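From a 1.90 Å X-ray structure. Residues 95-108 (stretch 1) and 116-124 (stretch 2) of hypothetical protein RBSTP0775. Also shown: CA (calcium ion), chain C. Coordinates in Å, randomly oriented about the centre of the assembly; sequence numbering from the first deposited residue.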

ATOM      1  N   ARG A  95       6.937  -5.514 -10.032  1.00 16.14           N
ATOM      2  CA  ARG A  95       8.021  -5.562 -11.023  1.00 17.49           C
ATOM      3  C   ARG A  95       7.672  -4.780 -12.288  1.00 16.48           C
ATOM      4  O   ARG A  95       8.558  -4.390 -13.050  1.00 15.55           O
ATOM      5  CB  ARG A  95       8.329  -7.009 -11.429  1.00 20.49           C
ATOM      6  CG  ARG A  95       9.037  -7.846 -10.386  1.00 28.58           C
ATOM      7  CD  ARG A  95       9.388  -9.224 -10.949  1.00 36.10           C
ATOM      8  NE  ARG A  95      10.052 -10.071  -9.960  1.00 42.55           N
ATOM      9  CZ  ARG A  95      10.439 -11.325 -10.185  1.00 45.93           C
ATOM     10  NH1 ARG A  95      10.234 -11.885 -11.371  1.00 47.12           N
ATOM     11  NH2 ARG A  95      11.027 -12.022  -9.221  1.00 46.35           N
ATOM     12  N   GLN A  96       6.381  -4.560 -12.506  1.00 16.38           N
ATOM     13  CA  GLN A  96       5.899  -3.864 -13.701  1.00 18.06           C
ATOM     14  C   GLN A  96       5.717  -2.349 -13.571  1.00 18.18           C
ATOM     15  O   GLN A  96       5.503  -1.662 -14.571  1.00 18.06           O
ATOM     16  CB  GLN A  96       4.556  -4.465 -14.124  1.00 20.79           C
ATOM     17  CG  GLN A  96       4.559  -5.975 -14.254  1.00 26.21           C
ATOM     18  CD  GLN A  96       5.493  -6.453 -15.338  1.00 32.73           C
ATOM     19  OE1 GLN A  96       5.370  -6.052 -16.496  1.00 38.00           O
ATOM     20  NE2 GLN A  96       6.438  -7.312 -14.973  1.00 35.61           N
ATOM     21  N   LEU A  97       5.794  -1.827 -12.353  1.00 17.90           N
ATOM     22  CA  LEU A  97       5.576  -0.396 -12.138  1.00 18.47           C
ATOM     23  C   LEU A  97       6.460   0.561 -12.933  1.00 20.52           C
ATOM     24  O   LEU A  97       5.997   1.608 -13.389  1.00 18.16           O
ATOM     25  CB  LEU A  97       5.695  -0.068 -10.648  1.00 19.28           C
ATOM     26  CG  LEU A  97       4.689  -0.778  -9.735  1.00 20.23           C
ATOM     27  CD1 LEU A  97       4.945  -0.374  -8.295  1.00 19.87           C
ATOM     28  CD2 LEU A  97       3.271  -0.430 -10.145  1.00 19.49           C
ATOM     29  N   LYS A  98       7.726   0.209 -13.113  1.00 20.49           N
ATOM     30  CA  LYS A  98       8.637   1.092 -13.825  1.00 23.47           C
ATOM     31  C   LYS A  98       8.488   1.204 -15.336  1.00 24.62           C
ATOM     32  O   LYS A  98       8.698   2.285 -15.891  1.00 26.90           O
ATOM     33  CB  LYS A  98      10.089   0.720 -13.504  1.00 24.94           C
ATOM     34  CG  LYS A  98      10.638   1.374 -12.247  1.00 30.10           C
ATOM     35  CD  LYS A  98      10.716   2.887 -12.414  1.00 31.96           C
ATOM     36  CE  LYS A  98      11.401   3.548 -11.231  1.00 34.14           C
ATOM     37  NZ  LYS A  98      10.694   3.297  -9.957  1.00 33.86           N
ATOM     38  N   ALA A  99       8.118   0.123 -16.013  1.00 23.30           N
ATOM     39  CA  ALA A  99       8.038   0.201 -17.467  1.00 24.87           C
ATOM     40  C   ALA A  99       6.754  -0.212 -18.175  1.00 23.30           C
ATOM     41  O   ALA A  99       6.576   0.125 -19.343  1.00 24.42           O
ATOM     42  CB  ALA A  99       9.213  -0.564 -18.075  1.00 25.19           C
ATOM     43  N   SER A 100       5.862  -0.934 -17.504  1.00 20.04           N
ATOM     44  CA  SER A 100       4.632  -1.365 -18.165  1.00 19.96           C
ATOM     45  C   SER A 100       3.712  -0.215 -18.556  1.00 17.09           C
ATOM     46  O   SER A 100       3.601   0.783 -17.844  1.00 18.14           O
ATOM     47  CB  SER A 100       3.864  -2.356 -17.287  1.00 21.88           C
ATOM     48  OG  SER A 100       4.541  -3.603 -17.232  1.00 26.51           O
ATOM     49  N   HIS A 101       3.045  -0.365 -19.697  1.00 16.31           N
ATOM     50  CA  HIS A 101       2.133   0.665 -20.182  1.00 14.90           C
ATOM     51  C   HIS A 101       0.810   0.613 -19.418  1.00 14.55           C
ATOM     52  O   HIS A 101       0.226   1.640 -19.070  1.00 14.53           O
ATOM     53  CB  HIS A 101       1.863   0.458 -21.673  1.00 14.77           C
ATOM     54  CG  HIS A 101       0.996   1.514 -22.281  1.00 15.22           C
ATOM     55  ND1 HIS A 101       1.449   2.790 -22.544  1.00 16.73           N
ATOM     56  CD2 HIS A 101      -0.297   1.485 -22.681  1.00 17.02           C
ATOM     57  CE1 HIS A 101       0.473   3.497 -23.086  1.00 15.54           C
ATOM     58  NE2 HIS A 101      -0.596   2.730 -23.180  1.00 16.08           N
ATOM     59  N   GLN A 102       0.346  -0.598 -19.147  1.00 15.86           N
ATOM     60  CA  GLN A 102      -0.916  -0.776 -18.448  1.00 18.91           C
ATOM     61  C   GLN A 102      -0.899  -2.106 -17.720  1.00 19.81           C
ATOM     62  O   GLN A 102      -0.085  -2.977 -18.026  1.00 19.26           O
ATOM     63  CB  GLN A 102      -2.063  -0.765 -19.458  1.00 20.01           C
ATOM     64  CG  GLN A 102      -1.969  -1.899 -20.474  1.00 25.45           C
ATOM     65  CD  GLN A 102      -2.896  -1.716 -21.655  1.00 27.82           C
ATOM     66  OE1 GLN A 102      -2.670  -0.858 -22.509  1.00 29.86           O
ATOM     67  NE2 GLN A 102      -3.950  -2.519 -21.711  1.00 28.94           N
ATOM     68  N   LEU A 103      -1.803  -2.256 -16.761  1.00 19.18           N
ATOM     69  CA  LEU A 103      -1.908  -3.488 -15.993  1.00 22.39           C
ATOM     70  C   LEU A 103      -3.367  -3.886 -15.858  1.00 21.79           C
ATOM     71  O   LEU A 103      -4.227  -3.042 -15.602  1.00 21.65           O
ATOM     72  CB  LEU A 103      -1.326  -3.303 -14.588  1.00 21.11           C
ATOM     73  CG  LEU A 103       0.138  -2.889 -14.461  1.00 23.68           C
ATOM     74  CD1 LEU A 103       0.476  -2.691 -12.997  1.00 21.69           C
ATOM     75  CD2 LEU A 103       1.030  -3.952 -15.080  1.00 23.85           C
ATOM     76  N   THR A 104      -3.638  -5.173 -16.040  1.00 22.97           N
ATOM     77  CA  THR A 104      -4.984  -5.701 -15.886  1.00 23.70           C
ATOM     78  C   THR A 104      -4.884  -6.615 -14.670  1.00 23.82           C
ATOM     79  O   THR A 104      -4.162  -7.612 -14.680  1.00 22.77           O
ATOM     80  CB  THR A 104      -5.425  -6.486 -17.125  1.00 24.93           C
ATOM     81  OG1 THR A 104      -5.498  -5.592 -18.244  1.00 25.66           O
ATOM     82  CG2 THR A 104      -6.793  -7.112 -16.898  1.00 25.40           C
ATOM     83  N   LEU A 105      -5.595  -6.250 -13.615  1.00 22.96           N
ATOM     84  CA  LEU A 105      -5.542  -6.996 -12.368  1.00 23.09           C
ATOM     85  C   LEU A 105      -6.921  -7.358 -11.845  1.00 23.68           C
ATOM     86  O   LEU A 105      -7.919  -6.713 -12.182  1.00 21.00           O
ATOM     87  CB  LEU A 105      -4.843  -6.151 -11.301  1.00 23.33           C
ATOM     88  CG  LEU A 105      -3.500  -5.495 -11.628  1.00 23.14           C
ATOM     89  CD1 LEU A 105      -3.227  -4.371 -10.643  1.00 22.57           C
ATOM     90  CD2 LEU A 105      -2.395  -6.532 -11.584  1.00 23.04           C
ATOM     91  N   PRO A 106      -6.991  -8.406 -11.012  1.00 22.85           N
ATOM     92  CA  PRO A 106      -8.275  -8.814 -10.443  1.00 23.88           C
ATOM     93  C   PRO A 106      -8.544  -7.888  -9.261  1.00 23.18           C
ATOM     94  O   PRO A 106      -7.725  -7.783  -8.347  1.00 25.71           O
ATOM     95  CB  PRO A 106      -8.019 -10.259 -10.017  1.00 24.41           C
ATOM     96  CG  PRO A 106      -6.573 -10.231  -9.617  1.00 26.04           C
ATOM     97  CD  PRO A 106      -5.944  -9.406 -10.727  1.00 24.49           C
ATOM     98  N   PHE A 107      -9.665  -7.181  -9.302  1.00 20.12           N
ATOM     99  CA  PHE A 107     -10.023  -6.277  -8.221  1.00 20.09           C
ATOM    100  C   PHE A 107     -11.057  -6.953  -7.332  1.00 22.90           C
ATOM    101  O   PHE A 107     -12.094  -7.410  -7.810  1.00 22.09           O
ATOM    102  CB  PHE A 107     -10.563  -4.964  -8.793  1.00 18.50           C
ATOM    103  CG  PHE A 107      -9.479  -4.001  -9.211  1.00 16.86           C
ATOM    104  CD1 PHE A 107      -9.110  -2.949  -8.380  1.00 17.12           C
ATOM    105  CD2 PHE A 107      -8.813  -4.163 -10.421  1.00 17.11           C
ATOM    106  CE1 PHE A 107      -8.090  -2.065  -8.745  1.00 15.34           C
ATOM    107  CE2 PHE A 107      -7.793  -3.289 -10.798  1.00 17.61           C
ATOM    108  CZ  PHE A 107      -7.431  -2.234  -9.954  1.00 16.40           C
ATOM    109  N   TYR A 108     -10.765  -7.019  -6.038  1.00 21.82           N
ATOM    110  CA  TYR A 108     -11.651  -7.672  -5.084  1.00 24.45           C
ATOM    111  C   TYR A 108     -12.843  -6.842  -4.619  1.00 26.55           C
ATOM    112  O   TYR A 108     -12.699  -5.685  -4.220  1.00 25.01           O
ATOM    113  CB  TYR A 108     -10.854  -8.111  -3.856  1.00 24.24           C
ATOM    114  CG  TYR A 108     -11.652  -8.929  -2.872  1.00 24.94           C
ATOM    115  CD1 TYR A 108     -12.125 -10.194  -3.215  1.00 26.61           C
ATOM    116  CD2 TYR A 108     -11.917  -8.449  -1.589  1.00 26.99           C
ATOM    117  CE1 TYR A 108     -12.838 -10.966  -2.304  1.00 26.64           C
ATOM    118  CE2 TYR A 108     -12.634  -9.213  -0.666  1.00 27.63           C
ATOM    119  CZ  TYR A 108     -13.089 -10.471  -1.034  1.00 28.15           C
ATOM    120  OH  TYR A 108     -13.779 -11.245  -0.132  1.00 29.51           O
ATOM    121  N   SER A 116     -13.021  -9.127 -10.213  1.00 25.52           N
ATOM    122  CA  SER A 116     -13.333  -8.748 -11.581  1.00 27.25           C
ATOM    123  C   SER A 116     -12.049  -8.154 -12.147  1.00 25.95           C
ATOM    124  O   SER A 116     -11.328  -7.441 -11.444  1.00 24.69           O
ATOM    125  CB  SER A 116     -14.458  -7.712 -11.620  1.00 28.50           C
ATOM    126  OG  SER A 116     -14.062  -6.503 -10.996  1.00 35.78           O
ATOM    127  N   LYS A 117     -11.752  -8.460 -13.404  1.00 25.54           N
ATOM    128  CA  LYS A 117     -10.549  -7.940 -14.040  1.00 24.96           C
ATOM    129  C   LYS A 117     -10.778  -6.516 -14.530  1.00 22.99           C
ATOM    130  O   LYS A 117     -11.687  -6.261 -15.320  1.00 20.23           O
ATOM    131  CB  LYS A 117     -10.145  -8.822 -15.223  1.00 28.69           C
ATOM    132  CG  LYS A 117      -9.731 -10.237 -14.845  1.00 35.06           C
ATOM    133  CD  LYS A 117      -9.335 -11.032 -16.083  1.00 39.55           C
ATOM    134  CE  LYS A 117      -8.907 -12.449 -15.730  1.00 42.15           C
ATOM    135  NZ  LYS A 117     -10.013 -13.229 -15.105  1.00 45.88           N
ATOM    136  N   ARG A 118      -9.953  -5.591 -14.052  1.00 20.30           N
ATOM    137  CA  ARG A 118     -10.060  -4.191 -14.450  1.00 19.33           C
ATOM    138  C   ARG A 118      -8.673  -3.742 -14.888  1.00 19.89           C
ATOM    139  O   ARG A 118      -7.669  -4.325 -14.485  1.00 19.58           O
ATOM    140  CB  ARG A 118     -10.549  -3.338 -13.278  1.00 20.33           C
ATOM    141  CG  ARG A 118     -11.784  -3.898 -12.570  1.00 22.61           C
ATOM    142  CD  ARG A 118     -12.985  -3.946 -13.501  1.00 23.99           C
ATOM    143  NE  ARG A 118     -13.419  -2.610 -13.895  1.00 24.91           N
ATOM    144  CZ  ARG A 118     -14.246  -2.360 -14.904  1.00 27.31           C
ATOM    145  NH1 ARG A 118     -14.727  -3.364 -15.629  1.00 27.44           N
ATOM    146  NH2 ARG A 118     -14.598  -1.110 -15.183  1.00 26.82           N
ATOM    147  N   THR A 119      -8.614  -2.702 -15.708  1.00 18.70           N
ATOM    148  CA  THR A 119      -7.334  -2.225 -16.206  1.00 18.58           C
ATOM    149  C   THR A 119      -6.938  -0.857 -15.670  1.00 17.68           C
ATOM    150  O   THR A 119      -7.772   0.035 -15.528  1.00 17.17           O
ATOM    151  CB  THR A 119      -7.357  -2.184 -17.751  1.00 19.79           C
ATOM    152  OG1 THR A 119      -7.572  -3.511 -18.252  1.00 19.80           O
ATOM    153  CG2 THR A 119      -6.043  -1.637 -18.303  1.00 19.21           C
ATOM    154  N   VAL A 120      -5.655  -0.709 -15.355  1.00 16.83           N
ATOM    155  CA  VAL A 120      -5.127   0.558 -14.877  1.00 16.87           C
ATOM    156  C   VAL A 120      -4.001   0.956 -15.825  1.00 16.78           C
ATOM    157  O   VAL A 120      -3.087   0.174 -16.080  1.00 17.05           O
ATOM    158  CB  VAL A 120      -4.561   0.453 -13.436  1.00 19.74           C
ATOM    159  CG1 VAL A 120      -3.941   1.789 -13.025  1.00 18.27           C
ATOM    160  CG2 VAL A 120      -5.671   0.088 -12.469  1.00 20.40           C
ATOM    161  N   TYR A 121      -4.075   2.166 -16.363  1.00 16.20           N
ATOM    162  CA  TYR A 121      -3.046   2.640 -17.283  1.00 16.22           C
ATOM    163  C   TYR A 121      -1.968   3.426 -16.552  1.00 17.16           C
ATOM    164  O   TYR A 121      -2.266   4.372 -15.818  1.00 17.63           O
ATOM    165  CB  TYR A 121      -3.684   3.511 -18.367  1.00 18.50           C
ATOM    166  CG  TYR A 121      -4.523   2.710 -19.329  1.00 18.89           C
ATOM    167  CD1 TYR A 121      -3.954   2.135 -20.466  1.00 18.82           C
ATOM    168  CD2 TYR A 121      -5.876   2.477 -19.074  1.00 19.49           C
ATOM    169  CE1 TYR A 121      -4.709   1.344 -21.328  1.00 18.96           C
ATOM    170  CE2 TYR A 121      -6.641   1.688 -19.927  1.00 19.46           C
ATOM    171  CZ  TYR A 121      -6.050   1.123 -21.053  1.00 20.90           C
ATOM    172  OH  TYR A 121      -6.798   0.335 -21.900  1.00 20.86           O
ATOM    173  N   LEU A 122      -0.718   3.017 -16.750  1.00 16.11           N
ATOM    174  CA  LEU A 122       0.427   3.677 -16.137  1.00 17.76           C
ATOM    175  C   LEU A 122       0.980   4.705 -17.112  1.00 17.34           C
ATOM    176  O   LEU A 122       1.399   5.794 -16.719  1.00 18.11           O
ATOM    177  CB  LEU A 122       1.507   2.645 -15.802  1.00 18.26           C
ATOM    178  CG  LEU A 122       1.052   1.541 -14.840  1.00 21.51           C
ATOM    179  CD1 LEU A 122       2.231   0.643 -14.484  1.00 24.14           C
ATOM    180  CD2 LEU A 122       0.471   2.178 -13.588  1.00 23.45           C
ATOM    181  N   SER A 123       0.973   4.325 -18.388  1.00 17.58           N
ATOM    182  CA  SER A 123       1.438   5.154 -19.496  1.00 18.41           C
ATOM    183  C   SER A 123       2.418   6.267 -19.145  1.00 16.04           C
ATOM    184  O   SER A 123       3.565   5.991 -18.799  1.00 18.43           O
ATOM    185  CB  SER A 123       0.234   5.738 -20.238  1.00 20.53           C
ATOM    186  OG  SER A 123      -0.672   4.712 -20.604  1.00 29.39           O
ATOM    187  N   ASP A 124       1.983   7.524 -19.225  1.00 14.03           N
ATOM    188  CA  ASP A 124       2.898   8.622 -18.934  1.00 14.57           C
ATOM    189  C   ASP A 124       2.803   9.200 -17.523  1.00 14.58           C
ATOM    190  O   ASP A 124       3.040  10.393 -17.311  1.00 14.12           O
ATOM    191  CB  ASP A 124       2.744   9.737 -19.987  1.00 15.29           C
ATOM    192  CG  ASP A 124       1.432  10.486 -19.866  1.00 14.86           C
ATOM    193  OD1 ASP A 124       0.433   9.875 -19.438  1.00 12.30           O
ATOM    194  OD2 ASP A 124       1.396  11.683 -20.216  1.00 14.35           O
TER
HETATM  195 CA    CA C 555      -1.807  10.343 -19.049  1.00 17.70          CA
HETATM  196  O   HOH W   1      -5.680  -1.087 -24.027  1.00 30.18           O
HETATM  197  O   HOH W   2     -14.470  -6.473  -8.328  1.00 35.11           O
HETATM  198  O   HOH W   3      -0.468  12.090 -17.754  1.00 18.60           O
HETATM  199  O   HOH W   4      -3.198  11.013 -20.865  1.00 52.22           O

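Strands 102-108 and 116-121 pair as antiparallel neighbours, and the backbone ladder fixes where each side chain must start. Leu103 and Val120 exchange two hydrogen bonds, Leu103 N to Val120 O at 2.8 Å and Val120 N to Leu103 O at 2.7 Å; Leu105 with Arg118 and Phe107 with Ser116 repeat the pattern. These three pairs direct their side chains to one face of the sheet, while Gln102-Tyr121, Thr104-Thr119 and Pro106-Lys117 occupy the other. Proline has no amide hydrogen to donate, and Pro106 sits in a non-hydrogen-bonded pair, where none is required.

On the face carrying Phe107, chi1 of -82° (m) and chi2 of -99° set the ring lengthwise along the second strand, passing Arg118 and pointing CZ at Val120. Its CD2 lies 3.4 Å from Arg118 CB, and the ring edge reaches Val120, with Phe107 CZ 3.8 Å from Val120 CG2. Arg118 is m at chi1, chi2 and chi3, a folded course that leads its end away from the first strand, so that the contact with Phe107 is made near the base of the side chain. Farther along, Leu103 and Leu122 share the mt rotamer, and their methyls meet at 4.1 Å (Leu103 CD1 to Leu122 CD1). Leu122 is buried and points toward the first stretch, its CB packing 3.5 Å from Ser100 O.

The opposite face is more polar. Thr104 and Thr119 both adopt m, with chi1 of -64° and -61°, which brings their hydroxyls together in a hydrogen bond of 2.9 Å between Thr104 OG1 and Thr119 OG1. Their neighbour Lys117 is also m at chi1, but extends through t at chi2 and chi3, its end leading away. Gln102, p at chi1 and t at chi2, runs alongside Tyr121, placing Gln102 OE1 3.2 Å from Tyr121 CE1. Water 1 joins the ends of these two side chains, accepting from Gln102 NE2 at 3.2 Å and hydrogen-bonding to Tyr121 OH at 2.8 Å.

Beyond the paired strands, His101 O accepts from both Leu122 N and Ser123 N, each at 2.9 Å; the bond from Ser123 is the straighter, at 172° against 144°. Although CA-to-CB of His101 points away, its t rotamer brings the imidazole back, and Ser123 OG sits over one ring face, 3.0 Å from His101 CE1. At the other end of the ladder, the p rotamer of Ser116 lets water 2 bridge its OG, at 2.7 Å, to Phe107 O, at 2.6 Å. Asp124 turns away from the first stretch and binds the calcium ion through OD1 at 2.3 Å.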